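Local coordinates for heterokaryon incompatibility protein S (Podospora anserina, PDB 2WVO) that enforces heterokaryon incompatibility, setting off a lethal reaction when it meets the prion form [het-s] of an incompatible cell after vegetative fusion, at residues C41-D46 / R123-R128; A48-S53 / D131-R136. All coordinates share one frame; numbering follows the deposited sequence.

Contact 1. Residues C41-D46 / R123-R128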
loop_
_atom_site.group_PDB
_atom_site.type_symbol
_atom_site.label_atom_id
_atom_site.label_comp_id
_atom_site.label_asym_id
_atom_site.label_seq_id
_atom_site.Cartn_x
_atom_site.Cartn_y
_atom_site.Cartn_z
ATOM N N CYS A 41 -18.373 6.409 6.388
ATOM C CA CYS A 41 -17.218 6.196 5.532
ATOM C C CYS A 41 -16.869 7.444 4.719
ATOM O O CYS A 41 -15.700 7.743 4.515
ATOM C CB CYS A 41 -17.446 4.983 4.627
ATOM S SG CYS A 41 -17.300 3.434 5.521
ATOM N N GLN A 42 -17.890 8.164 4.267
ATOM C CA GLN A 42 -17.699 9.439 3.581
ATOM C C GLN A 42 -17.050 10.469 4.510
ATOM O O GLN A 42 -16.145 11.222 4.108
ATOM C CB GLN A 42 -19.033 9.963 3.034
ATOM C CG GLN A 42 -18.930 11.308 2.326
ATOM C CD GLN A 42 -17.979 11.278 1.142
ATOM O OE1 GLN A 42 -18.296 10.716 0.097
ATOM N NE2 GLN A 42 -16.807 11.884 1.304
ATOM N N LEU A 43 -17.495 10.476 5.759
ATOM C CA LEU A 43 -16.967 11.389 6.770
ATOM C C LEU A 43 -15.551 11.037 7.215
ATOM O O LEU A 43 -14.780 11.927 7.571
ATOM C CB LEU A 43 -17.899 11.434 7.991
ATOM C CG LEU A 43 -19.209 12.204 7.814
ATOM C CD1 LEU A 43 -20.136 11.947 9.003
ATOM C CD2 LEU A 43 -18.947 13.700 7.626
ATOM N N ARG A 44 -15.224 9.746 7.214
ATOM C CA ARG A 44 -13.865 9.289 7.528
ATOM C C ARG A 44 -12.858 9.704 6.446
ATOM O O ARG A 44 -11.697 9.981 6.743
ATOM C CB ARG A 44 -13.841 7.776 7.740
ATOM C CG ARG A 44 -14.344 7.362 9.108
ATOM C CD ARG A 44 -14.531 5.866 9.220
ATOM N NE ARG A 44 -13.298 5.103 9.428
ATOM C CZ ARG A 44 -12.548 5.135 10.535
ATOM N NH1 ARG A 44 -12.845 5.943 11.553
ATOM N NH2 ARG A 44 -11.462 4.370 10.606
ATOM N N LEU A 45 -13.323 9.753 5.199
ATOM C CA LEU A 45 -12.565 10.301 4.072
ATOM C C LEU A 45 -12.387 11.817 4.270
ATOM O O LEU A 45 -11.273 12.343 4.187
ATOM C CB LEU A 45 -13.330 10.012 2.777
ATOM C CG LEU A 45 -12.743 9.277 1.566
ATOM C CD1 LEU A 45 -11.649 8.244 1.889
ATOM C CD2 LEU A 45 -13.883 8.615 0.779
ATOM N N ASP A 46 -13.498 12.502 4.561
ATOM C CA ASP A 46 -13.493 13.930 4.872
ATOM C C ASP A 46 -12.548 14.244 6.024
ATOM O O ASP A 46 -11.868 15.267 6.003
ATOM C CB ASP A 46 -14.894 14.424 5.255
ATOM C CG ASP A 46 -15.904 14.316 4.125
ATOM O OD1 ASP A 46 -17.114 14.440 4.436
ATOM O OD2 ASP A 46 -15.521 14.103 2.945
ATOM N N ARG A 123 -24.964 14.659 5.841
ATOM C CA ARG A 123 -24.877 15.600 4.720
ATOM C C ARG A 123 -24.318 16.954 5.169
ATOM O O ARG A 123 -23.462 17.521 4.490
ATOM C CB ARG A 123 -26.263 15.762 4.062
ATOM C CG ARG A 123 -26.342 16.684 2.840
ATOM C CD ARG A 123 -25.784 16.022 1.579
ATOM N NE ARG A 123 -25.646 16.950 0.452
ATOM C CZ ARG A 123 -24.566 17.693 0.209
ATOM N NH1 ARG A 123 -23.504 17.646 1.012
ATOM N NH2 ARG A 123 -24.544 18.499 -0.846
ATOM N N ALA A 124 -24.803 17.446 6.316
ATOM C CA ALA A 124 -24.415 18.750 6.864
ATOM C C ALA A 124 -22.985 18.792 7.412
ATOM O O ALA A 124 -22.281 19.794 7.241
ATOM C CB ALA A 124 -25.414 19.204 7.932
ATOM N N LEU A 125 -22.574 17.722 8.092
ATOM C CA LEU A 125 -21.192 17.553 8.531
ATOM C C LEU A 125 -20.235 17.499 7.344
ATOM O O LEU A 125 -19.157 18.098 7.377
ATOM C CB LEU A 125 -21.055 16.268 9.343
ATOM C CG LEU A 125 -20.773 16.219 10.850
ATOM C CD1 LEU A 125 -20.960 17.550 11.587
ATOM C CD2 LEU A 125 -21.600 15.102 11.479
ATOM N N HIS A 126 -20.632 16.759 6.309
ATOM C CA HIS A 126 -19.864 16.630 5.073
ATOM C C HIS A 126 -19.595 17.988 4.413
ATOM O O HIS A 126 -18.472 18.263 3.980
ATOM C CB HIS A 126 -20.583 15.694 4.093
ATOM C CG HIS A 126 -19.903 15.569 2.763
ATOM N ND1 HIS A 126 -18.693 14.927 2.605
ATOM C CD2 HIS A 126 -20.257 16.011 1.533
ATOM C CE1 HIS A 126 -18.335 14.973 1.335
ATOM N NE2 HIS A 126 -19.267 15.626 0.663
ATOM N N ARG A 127 -20.636 18.820 4.343
ATOM C CA ARG A 127 -20.531 20.172 3.787
ATOM C C ARG A 127 -19.569 21.013 4.626
ATOM O O ARG A 127 -18.724 21.716 4.083
ATOM C CB ARG A 127 -21.915 20.837 3.730
ATOM C CG ARG A 127 -22.010 22.046 2.796
ATOM C CD ARG A 127 -23.357 22.791 2.924
ATOM N NE ARG A 127 -24.515 21.888 2.882
ATOM C CZ ARG A 127 -25.025 21.343 1.779
ATOM N NH1 ARG A 127 -24.494 21.596 0.586
ATOM N NH2 ARG A 127 -26.076 20.532 1.871
ATOM N N ARG A 128 -19.698 20.909 5.947
ATOM C CA ARG A 128 -18.864 21.641 6.898
ATOM C C ARG A 128 -17.388 21.233 6.839
ATOM O O ARG A 128 -16.507 22.089 6.921
ATOM C CB ARG A 128 -19.437 21.488 8.318
ATOM C CG ARG A 128 -18.618 22.103 9.442
ATOM C CD ARG A 128 -19.340 21.969 10.771
ATOM N NE ARG A 128 -20.163 23.143 11.083
ATOM C CZ ARG A 128 -21.463 23.249 10.815
ATOM N NH1 ARG A 128 -22.110 22.250 10.219
ATOM N NH2 ARG A 128 -22.116 24.358 11.133
#
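The imidazole of H126 meets the carboxylate of D46 at its ring edge, near the ring plane, while Q42 NE2 approaches the same ring obliquely. R123 NH1 also lies in the ring plane at the edge. H126 ND1 donates to D46 OD1 at 2.5 Å, a very short His-carboxylate hydrogen bond with an N-H...O angle of 155°. Carboxylate and ring planes are turned 31° apart. CG of H126 stands anti to its backbone N (chi1 177°), which carries the ring across to the partner helix. H126 NE2 makes a weak hydrogen bond to D115, so each ring nitrogen has a carboxylate partner. The contact joins two nearly parallel helices of the globular HeLo domain, 38-59 and 120-136, whose local axes come within 9.9 Å of each other. Q42, one turn earlier on the same helix as D46, steadies the acid. Its NE2 donates to D46 OD2 at 3.0 Å, from above the carboxylate plane, and lies 3.4 Å from H126 CE1. Beside this polar group, L43 CD2 rests 3.7 Å from L125 CB. The two leucine side chains cross at about a right angle, and I199 of helix 194-204 packs on both.

Contact 2. Residues A48-S53 / D131-R136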
loop_
_atom_site.group_PDB
_atom_site.type_symbol
_atom_site.label_atom_id
_atom_site.label_comp_id
_atom_site.label_asym_id
_atom_site.label_seq_id
_atom_site.Cartn_x
_atom_site.Cartn_y
_atom_site.Cartn_z
ATOM N N ALA A 48 -9.878 12.443 7.099
ATOM C CA ALA A 48 -8.516 12.189 6.623
ATOM C C ALA A 48 -7.985 13.392 5.858
ATOM O O ALA A 48 -6.828 13.780 6.028
ATOM C CB ALA A 48 -8.473 10.915 5.744
ATOM N N LYS A 49 -8.846 13.985 5.033
ATOM C CA LYS A 49 -8.549 15.223 4.314
ATOM C C LYS A 49 -8.302 16.414 5.255
ATOM O O LYS A 49 -7.305 17.140 5.102
ATOM C CB LYS A 49 -9.690 15.536 3.344
ATOM C CG LYS A 49 -9.387 16.625 2.330
ATOM C CD LYS A 49 -10.652 16.953 1.545
ATOM C CE LYS A 49 -10.364 17.860 0.370
ATOM N NZ LYS A 49 -11.548 17.950 -0.536
ATOM N N VAL A 50 -9.215 16.620 6.208
ATOM C CA VAL A 50 -9.104 17.697 7.203
ATOM C C VAL A 50 -7.794 17.614 7.985
ATOM O O VAL A 50 -7.146 18.617 8.260
ATOM C CB VAL A 50 -10.303 17.669 8.210
ATOM C CG1 VAL A 50 -9.999 18.507 9.455
ATOM C CG2 VAL A 50 -11.582 18.133 7.540
ATOM N N ARG A 51 -7.446 16.391 8.352
ATOM C CA ARG A 51 -6.227 16.041 9.051
ATOM C C ARG A 51 -4.990 16.545 8.283
ATOM O O ARG A 51 -4.095 17.184 8.833
ATOM C CB ARG A 51 -6.251 14.518 9.118
ATOM C CG ARG A 51 -5.365 13.841 10.098
ATOM C CD ARG A 51 -5.767 13.982 11.569
ATOM N NE ARG A 51 -4.489 14.047 12.271
ATOM C CZ ARG A 51 -3.757 12.987 12.598
ATOM N NH1 ARG A 51 -4.205 11.762 12.373
ATOM N NH2 ARG A 51 -2.582 13.162 13.180
ATOM N N LEU A 52 -4.960 16.243 6.996
ATOM C CA LEU A 52 -3.916 16.687 6.084
ATOM C C LEU A 52 -3.906 18.223 6.009
ATOM O O LEU A 52 -2.853 18.846 6.163
ATOM C CB LEU A 52 -4.173 16.055 4.717
ATOM C CG LEU A 52 -3.122 15.478 3.766
ATOM C CD1 LEU A 52 -1.831 14.981 4.446
ATOM C CD2 LEU A 52 -3.787 14.372 2.907
ATOM N N SER A 53 -5.080 18.823 5.817
ATOM C CA SER A 53 -5.206 20.276 5.758
ATOM C C SER A 53 -4.759 20.957 7.052
ATOM O O SER A 53 -4.152 22.026 7.007
ATOM C CB SER A 53 -6.630 20.708 5.387
ATOM O OG SER A 53 -7.474 20.769 6.530
ATOM N N ASP A 131 -15.986 22.451 3.250
ATOM C CA ASP A 131 -15.795 23.919 3.280
ATOM C C ASP A 131 -14.599 24.366 4.121
ATOM O O ASP A 131 -13.865 25.277 3.741
ATOM C CB ASP A 131 -17.060 24.630 3.780
ATOM C CG ASP A 131 -18.207 24.567 2.786
ATOM O OD1 ASP A 131 -19.264 25.175 3.065
ATOM O OD2 ASP A 131 -18.065 23.910 1.730
ATOM N N LEU A 132 -14.431 23.718 5.266
ATOM C CA LEU A 132 -13.299 23.930 6.159
ATOM C C LEU A 132 -11.928 23.774 5.465
ATOM O O LEU A 132 -11.053 24.622 5.638
ATOM C CB LEU A 132 -13.439 22.980 7.351
ATOM C CG LEU A 132 -12.407 22.768 8.456
ATOM C CD1 LEU A 132 -12.155 24.051 9.251
ATOM C CD2 LEU A 132 -12.958 21.679 9.371
ATOM N N VAL A 133 -11.738 22.708 4.680
ATOM C CA VAL A 133 -10.468 22.555 3.946
ATOM C C VAL A 133 -10.359 23.477 2.715
ATOM O O VAL A 133 -9.273 23.925 2.386
ATOM C CB VAL A 133 -10.053 21.064 3.637
ATOM C CG1 VAL A 133 -10.688 20.080 4.621
ATOM C CG2 VAL A 133 -10.342 20.686 2.210
ATOM N N SER A 134 -11.486 23.775 2.067
ATOM C CA SER A 134 -11.537 24.800 1.008
ATOM C C SER A 134 -10.996 26.161 1.448
ATOM O O SER A 134 -10.316 26.836 0.666
ATOM C CB SER A 134 -12.960 24.976 0.472
ATOM O OG SER A 134 -13.290 23.919 -0.409
ATOM N N ARG A 135 -11.313 26.559 2.683
ATOM C CA ARG A 135 -10.786 27.798 3.265
ATOM C C ARG A 135 -9.270 27.707 3.394
ATOM O O ARG A 135 -8.548 28.590 2.950
ATOM C CB ARG A 135 -11.422 28.094 4.637
ATOM C CG ARG A 135 -10.667 29.149 5.472
ATOM C CD ARG A 135 -10.680 28.798 6.955
ATOM N NE ARG A 135 -9.330 28.696 7.517
ATOM C CZ ARG A 135 -9.004 27.938 8.565
ATOM N NH1 ARG A 135 -9.923 27.202 9.181
ATOM N NH2 ARG A 135 -7.752 27.905 8.998
ATOM N N ARG A 136 -8.799 26.627 4.007
ATOM C CA ARG A 136 -7.374 26.396 4.208
ATOM C C ARG A 136 -6.591 26.258 2.911
ATOM O O ARG A 136 -5.466 26.731 2.817
ATOM C CB ARG A 136 -7.156 25.146 5.055
ATOM C CG ARG A 136 -7.498 25.338 6.491
ATOM C CD ARG A 136 -7.326 24.073 7.249
ATOM N NE ARG A 136 -7.541 24.291 8.672
ATOM C CZ ARG A 136 -7.788 23.327 9.550
ATOM N NH1 ARG A 136 -7.867 22.061 9.149
ATOM N NH2 ARG A 136 -7.963 23.631 10.828
HETATM O O HOH W 1 -12.858 20.733 0.285
#
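Helices 38-59 and 120-136 pack side by side in the core of the globular HeLo domain. Here the CB of V133 points toward the first helix, and its side chain meets K49, V50 and S53. V133 CG1 lies 3.6 Å from V50 CG2. The other branch of V133, CG2, sits 3.4 Å from K49 CE, a tight carbon contact. The K49 chain is extended beyond CG and crosses the valine at about a right angle. Its NZ forms a salt bridge with E26 and also donates to a water 3.2 Å away; the water also lies within hydrogen-bonding distance of S134 OG. The local axes cross at 25°, so this is near-parallel helix packing, with V50 and V133 nearest at the backbone. R136 NH2 forms a salt bridge with E187 of helix 177-187, and the side chains of V50 and L132 touch E187 as well. One turn on from V50, S53 OG occupies the crowded position between its backbone N and carbonyl carbon (chi1 85°). There the hydroxyl donates to V50 O at 2.8 Å and accepts from R136 NH1 at 2.9 Å. R136 is extended from CG to NE, and its CD passes 3.4 Å from S53 OG. The bond from R136 NH1 is fairly straight, 161°, and S53 OG lies in the guanidinium plane at its edge.

In the fold
From the N terminus, helix 38-59 supplies 41-46 and then 48-53. The chain goes on through helix 75-104 before helix 120-136 supplies 123-128 and then 131-136. Contact 1 therefore closes a loop of 76 intervening residues, and contact 2 one of 77. The segments alternate along the chain, so the two loops cross rather than nest. Both contacts join the same helix pair in the same direction, with centres about 11 Å apart. Contact 1 lies beside helix 194-204, and contact 2 beside helix 177-187. Helix 153-172 packs on helix 38-59 at both levels, and strand 28-30 touches it at contact 1.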